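Side-chain contacts in cellulase (Bacillus sp. BG-CS10, PDB 5E09), which probably hydrolyses internal beta-1,4-glucosidic bonds of cellulose with a family 5 catalytic domain that is followed by two accessory modules, the last a family 46 carbohydrate-binding module: residues E45-I50 and E85-W90; N112-Y117 and E158-H163; I361-H366 and A417-G422. All coordinates share one frame; numbering follows the deposited sequence.

Interaction 1: E45-I50 and E85-W90; sequences ELIKTI and EQVIDW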
loop_
_atom_site.group_PDB
_atom_site.type_symbol
_atom_site.label_atom_id
_atom_site.label_comp_id
_atom_site.label_asym_id
_atom_site.label_seq_id
_atom_site.Cartn_x
_atom_site.Cartn_y
_atom_site.Cartn_z
ATOM N N GLU A 45 22.373 -8.082 -5.571
ATOM C CA GLU A 45 21.378 -9.087 -5.913
ATOM C C GLU A 45 19.964 -8.574 -5.690
ATOM O O GLU A 45 19.038 -9.008 -6.371
ATOM C CB GLU A 45 21.620 -10.371 -5.106
ATOM C CG GLU A 45 22.924 -11.086 -5.418
ATOM C CD GLU A 45 24.115 -10.544 -4.635
ATOM O OE1 GLU A 45 23.952 -9.560 -3.876
ATOM O OE2 GLU A 45 25.226 -11.098 -4.793
ATOM N N LEU A 46 19.797 -7.654 -4.742
ATOM C CA LEU A 46 18.498 -7.017 -4.530
ATOM C C LEU A 46 18.065 -6.257 -5.780
ATOM O O LEU A 46 16.966 -6.468 -6.315
ATOM C CB LEU A 46 18.551 -6.070 -3.332
ATOM C CG LEU A 46 17.209 -5.450 -2.944
ATOM C CD1 LEU A 46 16.206 -6.545 -2.674
ATOM C CD2 LEU A 46 17.349 -4.550 -1.727
ATOM N N ILE A 47 18.948 -5.379 -6.243
ATOM C CA ILE A 47 18.713 -4.591 -7.444
ATOM C C ILE A 47 18.477 -5.483 -8.658
ATOM O O ILE A 47 17.511 -5.290 -9.422
ATOM C CB ILE A 47 19.902 -3.649 -7.724
ATOM C CG1 ILE A 47 20.274 -2.871 -6.461
ATOM C CG2 ILE A 47 19.586 -2.703 -8.869
ATOM C CD1 ILE A 47 19.144 -2.027 -5.892
ATOM N N LYS A 48 19.357 -6.467 -8.831
ATOM C CA LYS A 48 19.232 -7.378 -9.962
ATOM C C LYS A 48 17.905 -8.130 -9.908
ATOM O O LYS A 48 17.283 -8.372 -10.937
ATOM C CB LYS A 48 20.401 -8.368 -10.003
ATOM C CG LYS A 48 20.164 -9.549 -10.937
ATOM C CD LYS A 48 21.444 -10.265 -11.318
ATOM C CE LYS A 48 21.129 -11.556 -12.052
ATOM N NZ LYS A 48 20.038 -12.329 -11.383
ATOM N N THR A 49 17.470 -8.488 -8.706
ATOM C CA THR A 49 16.205 -9.192 -8.539
ATOM C C THR A 49 15.048 -8.303 -8.978
ATOM O O THR A 49 14.163 -8.737 -9.717
ATOM C CB THR A 49 15.975 -9.624 -7.085
ATOM O OG1 THR A 49 17.081 -10.418 -6.631
ATOM C CG2 THR A 49 14.683 -10.422 -6.974
ATOM N N ILE A 50 15.064 -7.055 -8.520
ATOM C CA ILE A 50 14.026 -6.104 -8.905
ATOM C C ILE A 50 13.948 -5.949 -10.425
ATOM O O ILE A 50 12.854 -5.881 -10.997
ATOM C CB ILE A 50 14.261 -4.729 -8.247
ATOM C CG1 ILE A 50 14.035 -4.836 -6.733
ATOM C CG2 ILE A 50 13.359 -3.666 -8.858
ATOM C CD1 ILE A 50 12.696 -5.440 -6.353
ATOM N N GLU A 85 25.307 6.360 -3.891
ATOM C CA GLU A 85 25.758 6.452 -5.277
ATOM C C GLU A 85 26.016 5.075 -5.871
ATOM O O GLU A 85 25.715 4.830 -7.039
ATOM C CB GLU A 85 27.023 7.304 -5.393
ATOM C CG GLU A 85 27.582 7.342 -6.811
ATOM C CD GLU A 85 28.760 8.287 -6.966
ATOM O OE1 GLU A 85 29.349 8.689 -5.937
ATOM O OE2 GLU A 85 29.090 8.633 -8.123
ATOM N N GLN A 86 26.578 4.177 -5.069
ATOM C CA GLN A 86 26.852 2.828 -5.538
ATOM C C GLN A 86 25.555 2.121 -5.902
ATOM O O GLN A 86 25.462 1.478 -6.949
ATOM C CB GLN A 86 27.616 2.023 -4.485
ATOM C CG GLN A 86 27.762 0.556 -4.856
ATOM C CD GLN A 86 29.182 0.051 -4.720
ATOM O OE1 GLN A 86 29.869 0.344 -3.742
ATOM N NE2 GLN A 86 29.636 -0.706 -5.714
ATOM N N VAL A 87 24.546 2.247 -5.046
ATOM C CA VAL A 87 23.269 1.604 -5.333
ATOM C C VAL A 87 22.688 2.162 -6.631
ATOM O O VAL A 87 22.222 1.403 -7.504
ATOM C CB VAL A 87 22.273 1.787 -4.192
ATOM C CG1 VAL A 87 20.894 1.293 -4.611
ATOM C CG2 VAL A 87 22.761 1.049 -2.961
ATOM N N ILE A 88 22.755 3.485 -6.768
ATOM C CA ILE A 88 22.294 4.137 -7.993
ATOM C C ILE A 88 23.031 3.610 -9.236
ATOM O O ILE A 88 22.424 3.394 -10.293
ATOM C CB ILE A 88 22.459 5.670 -7.892
ATOM C CG1 ILE A 88 21.487 6.224 -6.849
ATOM C CG2 ILE A 88 22.229 6.331 -9.245
ATOM C CD1 ILE A 88 21.586 7.717 -6.638
ATOM N N ASP A 89 24.336 3.390 -9.101
ATOM C CA ASP A 89 25.141 2.869 -10.202
ATOM C C ASP A 89 24.703 1.461 -10.566
ATOM O O ASP A 89 24.549 1.146 -11.741
ATOM C CB ASP A 89 26.632 2.882 -9.851
ATOM C CG ASP A 89 27.205 4.284 -9.807
ATOM O OD1 ASP A 89 26.576 5.203 -10.377
ATOM O OD2 ASP A 89 28.287 4.469 -9.210
ATOM N N TRP A 90 24.507 0.623 -9.550
ATOM C CA TRP A 90 24.019 -0.738 -9.749
ATOM C C TRP A 90 22.713 -0.752 -10.530
ATOM O O TRP A 90 22.540 -1.536 -11.469
ATOM C CB TRP A 90 23.810 -1.435 -8.407
ATOM C CG TRP A 90 25.071 -1.830 -7.715
ATOM C CD1 TRP A 90 26.315 -1.934 -8.264
ATOM C CD2 TRP A 90 25.209 -2.187 -6.336
ATOM N NE1 TRP A 90 27.219 -2.337 -7.310
ATOM C CE2 TRP A 90 26.564 -2.497 -6.117
ATOM C CE3 TRP A 90 24.314 -2.279 -5.267
ATOM C CZ2 TRP A 90 27.050 -2.885 -4.872
ATOM C CZ3 TRP A 90 24.798 -2.662 -4.029
ATOM C CH2 TRP A 90 26.154 -2.962 -3.842
#

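Interaction 2: N112-Y117 and E158-H163; sequences NMEHNY and EIQENH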
loop_
_atom_site.group_PDB
_atom_site.type_symbol
_atom_site.label_atom_id
_atom_site.label_comp_id
_atom_site.label_asym_id
_atom_site.label_seq_id
_atom_site.Cartn_x
_atom_site.Cartn_y
_atom_site.Cartn_z
ATOM N N ASN A 112 9.490 23.239 8.782
ATOM C CA ASN A 112 9.562 24.395 9.667
ATOM C C ASN A 112 9.976 25.688 8.979
ATOM O O ASN A 112 10.711 26.489 9.546
ATOM C CB ASN A 112 10.546 24.103 10.798
ATOM C CG ASN A 112 9.859 23.667 12.063
ATOM O OD1 ASN A 112 9.624 24.476 12.962
ATOM N ND2 ASN A 112 9.519 22.382 12.142
HETATM N N MSE A 113 9.498 25.903 7.766
HETATM C CA MSE A 113 10.021 26.988 6.962
HETATM C C MSE A 113 9.466 28.349 7.350
HETATM O O MSE A 113 10.182 29.351 7.302
HETATM C CB MSE A 113 9.737 26.722 5.494
HETATM C CG MSE A 113 10.842 27.200 4.616
HETATM SE SE MSE A 113 10.509 26.643 2.828
HETATM C CE MSE A 113 12.105 27.372 2.018
ATOM N N GLU A 114 8.194 28.379 7.726
ATOM C CA GLU A 114 7.541 29.608 8.169
ATOM C C GLU A 114 8.333 30.309 9.276
ATOM O O GLU A 114 8.456 31.533 9.284
ATOM C CB GLU A 114 6.123 29.300 8.650
ATOM C CG GLU A 114 5.288 30.522 8.987
ATOM C CD GLU A 114 3.832 30.170 9.256
ATOM O OE1 GLU A 114 3.477 28.978 9.141
ATOM O OE2 GLU A 114 3.042 31.083 9.585
ATOM N N HIS A 115 8.893 29.524 10.188
ATOM C CA HIS A 115 9.521 30.071 11.380
ATOM C C HIS A 115 11.023 29.829 11.423
ATOM O O HIS A 115 11.651 29.990 12.465
ATOM C CB HIS A 115 8.860 29.478 12.626
ATOM C CG HIS A 115 7.390 29.742 12.706
ATOM N ND1 HIS A 115 6.833 30.960 12.369
ATOM C CD2 HIS A 115 6.355 28.944 13.058
ATOM C CE1 HIS A 115 5.525 30.903 12.521
ATOM N NE2 HIS A 115 5.207 29.689 12.939
ATOM N N ASN A 116 11.596 29.451 10.286
ATOM C CA ASN A 116 13.017 29.132 10.218
ATOM C C ASN A 116 13.586 29.297 8.813
ATOM O O ASN A 116 14.656 28.773 8.494
ATOM C CB ASN A 116 13.281 27.770 10.864
ATOM C CG ASN A 116 14.743 27.539 11.174
ATOM O OD1 ASN A 116 15.528 28.483 11.272
ATOM N ND2 ASN A 116 15.123 26.271 11.321
ATOM N N TYR A 117 12.851 30.036 7.984
ATOM C CA TYR A 117 13.127 30.168 6.556
ATOM C C TYR A 117 14.573 30.100 6.079
ATOM O O TYR A 117 14.919 29.258 5.245
ATOM C CB TYR A 117 12.499 31.454 6.016
ATOM C CG TYR A 117 12.414 31.488 4.507
ATOM C CD1 TYR A 117 11.321 30.946 3.846
ATOM C CD2 TYR A 117 13.430 32.048 3.742
ATOM C CE1 TYR A 117 11.239 30.964 2.475
ATOM C CE2 TYR A 117 13.355 32.069 2.362
ATOM C CZ TYR A 117 12.256 31.527 1.736
ATOM O OH TYR A 117 12.167 31.546 0.362
ATOM N N GLU A 158 -4.486 22.111 8.055
ATOM C CA GLU A 158 -3.357 21.384 7.505
ATOM C C GLU A 158 -2.848 22.009 6.202
ATOM O O GLU A 158 -1.713 21.764 5.792
ATOM C CB GLU A 158 -3.755 19.924 7.291
ATOM C CG GLU A 158 -2.592 18.962 7.279
ATOM C CD GLU A 158 -3.041 17.561 6.974
ATOM O OE1 GLU A 158 -3.911 17.403 6.093
ATOM O OE2 GLU A 158 -2.536 16.619 7.616
ATOM N N ILE A 159 -3.698 22.808 5.555
ATOM C CA ILE A 159 -3.354 23.494 4.306
ATOM C C ILE A 159 -3.672 24.993 4.389
ATOM O O ILE A 159 -4.747 25.378 4.858
ATOM C CB ILE A 159 -4.119 22.902 3.089
ATOM C CG1 ILE A 159 -4.073 21.372 3.089
ATOM C CG2 ILE A 159 -3.577 23.457 1.794
ATOM C CD1 ILE A 159 -2.706 20.776 2.871
ATOM N N GLN A 160 -2.738 25.833 3.942
ATOM C CA GLN A 160 -2.970 27.278 3.840
ATOM C C GLN A 160 -2.134 27.887 2.703
ATOM O O GLN A 160 -1.393 27.172 2.027
ATOM C CB GLN A 160 -2.674 27.965 5.183
ATOM C CG GLN A 160 -1.471 27.402 5.940
ATOM C CD GLN A 160 -1.515 27.696 7.438
ATOM O OE1 GLN A 160 -2.514 27.423 8.106
ATOM N NE2 GLN A 160 -0.426 28.242 7.973
ATOM N N GLU A 161 -2.260 29.196 2.490
ATOM C CA GLU A 161 -1.681 29.861 1.313
ATOM C C GLU A 161 -0.150 29.946 1.328
ATOM O O GLU A 161 0.531 29.678 0.309
ATOM C CB GLU A 161 -2.264 31.274 1.176
ATOM C CG GLU A 161 -3.754 31.320 0.837
ATOM C CD GLU A 161 -4.311 32.735 0.781
ATOM O OE1 GLU A 161 -3.596 33.678 1.188
ATOM O OE2 GLU A 161 -5.470 32.902 0.333
ATOM N N ASN A 162 0.397 30.331 2.479
ATOM C CA ASN A 162 1.842 30.450 2.604
ATOM C C ASN A 162 2.508 29.091 2.418
ATOM O O ASN A 162 3.680 29.019 2.050
ATOM C CB ASN A 162 2.245 31.072 3.950
ATOM C CG ASN A 162 1.542 30.435 5.139
ATOM O OD1 ASN A 162 0.789 29.471 4.996
ATOM N ND2 ASN A 162 1.805 30.966 6.326
ATOM N N HIS A 163 1.756 28.019 2.663
ATOM C CA HIS A 163 2.241 26.676 2.374
ATOM C C HIS A 163 2.518 26.528 0.880
ATOM O O HIS A 163 3.613 26.123 0.485
ATOM C CB HIS A 163 1.235 25.619 2.834
ATOM C CG HIS A 163 1.156 25.468 4.320
ATOM N ND1 HIS A 163 0.402 24.484 4.927
ATOM C CD2 HIS A 163 1.733 26.172 5.320
ATOM C CE1 HIS A 163 0.523 24.589 6.239
ATOM N NE2 HIS A 163 1.322 25.606 6.506
#

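Interaction 3: I361-H366 and A417-G422; sequences IQLHLH and AQFNSG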
loop_
_atom_site.group_PDB
_atom_site.type_symbol
_atom_site.label_atom_id
_atom_site.label_comp_id
_atom_site.label_asym_id
_atom_site.label_seq_id
_atom_site.Cartn_x
_atom_site.Cartn_y
_atom_site.Cartn_z
ATOM N N ILE A 361 -20.913 -19.242 -7.145
ATOM C CA ILE A 361 -19.838 -18.275 -6.939
ATOM C C ILE A 361 -19.859 -17.237 -8.051
ATOM O O ILE A 361 -19.730 -17.576 -9.226
ATOM C CB ILE A 361 -18.439 -18.936 -6.931
ATOM C CG1 ILE A 361 -18.343 -20.031 -5.868
ATOM C CG2 ILE A 361 -17.358 -17.888 -6.717
ATOM C CD1 ILE A 361 -17.284 -21.058 -6.171
ATOM N N GLN A 362 -20.006 -15.972 -7.680
ATOM C CA GLN A 362 -20.083 -14.908 -8.670
ATOM C C GLN A 362 -18.686 -14.522 -9.148
ATOM O O GLN A 362 -17.846 -14.079 -8.367
ATOM C CB GLN A 362 -20.822 -13.694 -8.093
ATOM C CG GLN A 362 -20.934 -12.510 -9.040
ATOM C CD GLN A 362 -21.820 -12.799 -10.238
ATOM O OE1 GLN A 362 -21.403 -12.622 -11.385
ATOM N NE2 GLN A 362 -23.052 -13.241 -9.980
ATOM N N LEU A 363 -18.442 -14.718 -10.438
ATOM C CA LEU A 363 -17.195 -14.315 -11.063
ATOM C C LEU A 363 -17.310 -12.887 -11.586
ATOM O O LEU A 363 -18.396 -12.448 -11.960
ATOM C CB LEU A 363 -16.842 -15.270 -12.207
ATOM C CG LEU A 363 -15.815 -16.381 -11.984
ATOM C CD1 LEU A 363 -15.950 -17.024 -10.605
ATOM C CD2 LEU A 363 -15.956 -17.426 -13.093
ATOM N N HIS A 364 -16.196 -12.162 -11.588
ATOM C CA HIS A 364 -16.106 -10.880 -12.280
ATOM C C HIS A 364 -15.108 -11.053 -13.404
ATOM O O HIS A 364 -13.905 -10.934 -13.187
ATOM C CB HIS A 364 -15.654 -9.746 -11.354
ATOM C CG HIS A 364 -16.421 -9.659 -10.074
ATOM N ND1 HIS A 364 -17.801 -9.655 -10.027
ATOM C CD2 HIS A 364 -16.003 -9.550 -8.791
ATOM C CE1 HIS A 364 -18.194 -9.563 -8.772
ATOM N NE2 HIS A 364 -17.123 -9.495 -8.000
ATOM N N LEU A 365 -15.607 -11.332 -14.600
ATOM C CA LEU A 365 -14.748 -11.762 -15.697
ATOM C C LEU A 365 -13.868 -10.638 -16.237
ATOM O O LEU A 365 -12.772 -10.895 -16.740
ATOM C CB LEU A 365 -15.600 -12.360 -16.820
ATOM C CG LEU A 365 -16.261 -13.689 -16.443
ATOM C CD1 LEU A 365 -17.186 -14.163 -17.550
ATOM C CD2 LEU A 365 -15.208 -14.750 -16.126
ATOM N N HIS A 366 -14.348 -9.401 -16.121
ATOM C CA HIS A 366 -13.609 -8.228 -16.593
ATOM C C HIS A 366 -13.156 -8.383 -18.047
ATOM O O HIS A 366 -12.021 -8.046 -18.392
ATOM C CB HIS A 366 -12.390 -7.956 -15.696
ATOM C CG HIS A 366 -12.741 -7.611 -14.279
ATOM N ND1 HIS A 366 -11.946 -7.965 -13.210
ATOM C CD2 HIS A 366 -13.794 -6.936 -13.761
ATOM C CE1 HIS A 366 -12.499 -7.526 -12.091
ATOM N NE2 HIS A 366 -13.619 -6.899 -12.398
ATOM N N ALA A 417 -8.939 -21.166 -10.672
ATOM C CA ALA A 417 -9.667 -20.790 -11.874
ATOM C C ALA A 417 -8.718 -20.185 -12.892
ATOM O O ALA A 417 -7.939 -19.272 -12.579
ATOM C CB ALA A 417 -10.794 -19.818 -11.548
ATOM N N GLN A 418 -8.795 -20.714 -14.109
ATOM C CA GLN A 418 -7.931 -20.317 -15.209
ATOM C C GLN A 418 -8.735 -19.583 -16.265
ATOM O O GLN A 418 -9.893 -19.908 -16.518
ATOM C CB GLN A 418 -7.254 -21.538 -15.821
ATOM C CG GLN A 418 -6.586 -22.445 -14.806
ATOM C CD GLN A 418 -6.121 -23.758 -15.415
ATOM O OE1 GLN A 418 -6.897 -24.474 -16.056
ATOM N NE2 GLN A 418 -4.845 -24.078 -15.220
ATOM N N PHE A 419 -8.112 -18.593 -16.886
ATOM C CA PHE A 419 -8.811 -17.714 -17.808
ATOM C C PHE A 419 -8.009 -17.538 -19.088
ATOM O O PHE A 419 -6.802 -17.783 -19.107
ATOM C CB PHE A 419 -9.086 -16.355 -17.145
ATOM C CG PHE A 419 -9.931 -16.453 -15.907
ATOM C CD1 PHE A 419 -9.347 -16.634 -14.664
ATOM C CD2 PHE A 419 -11.314 -16.396 -15.991
ATOM C CE1 PHE A 419 -10.132 -16.743 -13.528
ATOM C CE2 PHE A 419 -12.101 -16.511 -14.856
ATOM C CZ PHE A 419 -11.511 -16.681 -13.627
ATOM N N ASN A 420 -8.682 -17.122 -20.157
ATOM C CA ASN A 420 -8.010 -16.958 -21.439
ATOM C C ASN A 420 -6.945 -15.873 -21.361
ATOM O O ASN A 420 -5.970 -15.895 -22.112
ATOM C CB ASN A 420 -9.015 -16.654 -22.559
ATOM C CG ASN A 420 -9.876 -15.442 -22.276
ATOM O OD1 ASN A 420 -9.962 -14.973 -21.141
ATOM N ND2 ASN A 420 -10.537 -14.934 -23.314
ATOM N N SER A 421 -7.130 -14.937 -20.434
ATOM C CA SER A 421 -6.140 -13.900 -20.181
ATOM C C SER A 421 -6.140 -13.508 -18.707
ATOM O O SER A 421 -7.163 -13.621 -18.028
ATOM C CB SER A 421 -6.411 -12.676 -21.058
ATOM O OG SER A 421 -5.274 -11.832 -21.115
ATOM N N GLY A 422 -4.987 -13.056 -18.216
ATOM C CA GLY A 422 -4.871 -12.557 -16.856
ATOM C C GLY A 422 -4.346 -13.587 -15.880
ATOM O O GLY A 422 -3.983 -14.695 -16.267
#

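Interaction 1: E45-I50 and E85-W90
Ile47 touches both Val87 and Trp90 and carries the contact for segment 45-50. Just before it, Leu46 looks to the barrel, resting on Leu23 and Leu316. Ile47 itself then divides its branches between the two partners. With CG1 anti to its own carbonyl carbon (chi1 -49°), the longer arm runs toward the second helix and ends on Val87, CD1 lying 4.0 Å from Val87 CG1; the two side chains cross at about a right angle. The stem of the same arm passes the six-membered part of the indole, Ile47 CG1 being 4.3 Å from Trp90 CE3 in an oblique approach. The other branch, Ile47 CG2, meets main chain instead, 4.0 Å from Trp90 C. The indole is steadied from within its own helix, because Gln86 CG sits 3.4 Å above one face, offset toward the rim. Beneath the helices, Ile47 lies on Ile58 and Val87 on Ile60, both of strand 57-60. One turn further on, Ile50 returns to the barrel and packs on Trp21. Two successive helices packed over the intervening strand, with apolar side chains and no hydrogen bond between the two segments, are part of the outer helical layer of a (beta/alpha)8, or TIM, barrel.

Interaction 2: N112-Y117 and E158-H163
The side-chain nitrogen of Gln160 has two oxygens near it, in directions roughly at right angles: it gives a weak hydrogen bond to Asn162 OD1 (3.4 Å, N-H...O angle 137°) and, across the contact, lies 4.1 Å from Glu114 OE1, a distance beyond hydrogen bonding. The stronger polar partner of Gln160 is at its other end, where OE1 accepts the backbone N-H of Trp156. Glu114 arrives from the facing loop as an extended chain, CG anti to the backbone N (chi1 -173°), which carries its carboxylate to the Asn162 amide. There OE2 is 3.5 Å from Asn162 ND2, the carboxylate and amide planes turned 68° apart. Gln160 is the N-cap residue of helix 161-181, and the contact joins the loop before helix 117-134 to the start of this next main helix of the TIM barrel. The like-charged Asp155 is close to Glu114 OE2, which may raise the cost of charge there. Gln160 CG lies over the His163 imidazole, 3.3 Å above the centre of the ring, and His163 NE2 is hydrogen-bonded to Thr153 O. Replacing Glu114 by an alanine would probably leave the amides of Asn162 and Gln160 without their facing carboxylate and open a gap between the loop and the helix start. Further in, the selenomethionine at Met113 reaches Phe166, which Glu114 also touches.

Interaction 3: I361-H366 and A417-G422
This is an apolar contact between the two sheets of a beta-sandwich, the X2 module of the E-set clan, where Leu363 of one layer and Leu365 of the loop that follows it converge on Phe419 from the other. Strand 359-364 belongs to the antiparallel sheet and strand 410-419 to the mixed one. Their separation is that of facing layers: the CA atoms of Leu363 and Ala417 are 10.0 Å apart. Each strand spends its backbone hydrogen bonds within its own sheet, Leu363 pairing with Asp391 and Ala417 with Trp425, and none passes between the two segments.

The meeting point is one corner of the phenyl ring. Leu363, whose CB is directed at the opposing layer, brings CD2 to the ring edge, near its plane, 4.3 Å from Phe419 CE2. Leu365, in the loop just past the strand, starts out less well aimed, but its chain places CD2 only 3.8 Å from the same CE2; it crosses the phenylalanine at about a right angle and approaches the ring obliquely. The two methyls converge side by side on a single ring carbon, the CD2 atoms of Leu363 and Leu365 being 4.1 Å apart. For its part, Phe419 swings its ring across the interlayer space with CG anti to its carbonyl carbon (chi1 -60°). Leu370 and Trp425, from the strands bordering 410-419, also pack against it, while Phe427 touches Leu363.

With methyls and a ring meeting between the two segments, cohesion here probably rests on dispersion and on excluding water, and it depends on the fit of shapes more than on precise bond directions.

How the interactions relate
Followed from the N terminus, the three contacts come strictly in series: each closes its own loop before the next opens, so none nests or crosses. Interaction 1 closes a 34-residue loop containing strand 57-60 and joins two early helices of the catalytic barrel. Interaction 2 closes one of 40 residues, containing helix 117-134 and strand 142-145, and links segments leading into two later helices; its centre lies about 37 Å from that of interaction 1. Interaction 3 belongs to the following module, where it spans 50 residues, rich in strand, and binds sheet to sheet. Interactions 2 and 3 lie on opposite sides of the chain's centre, their own centres about 50 Å apart.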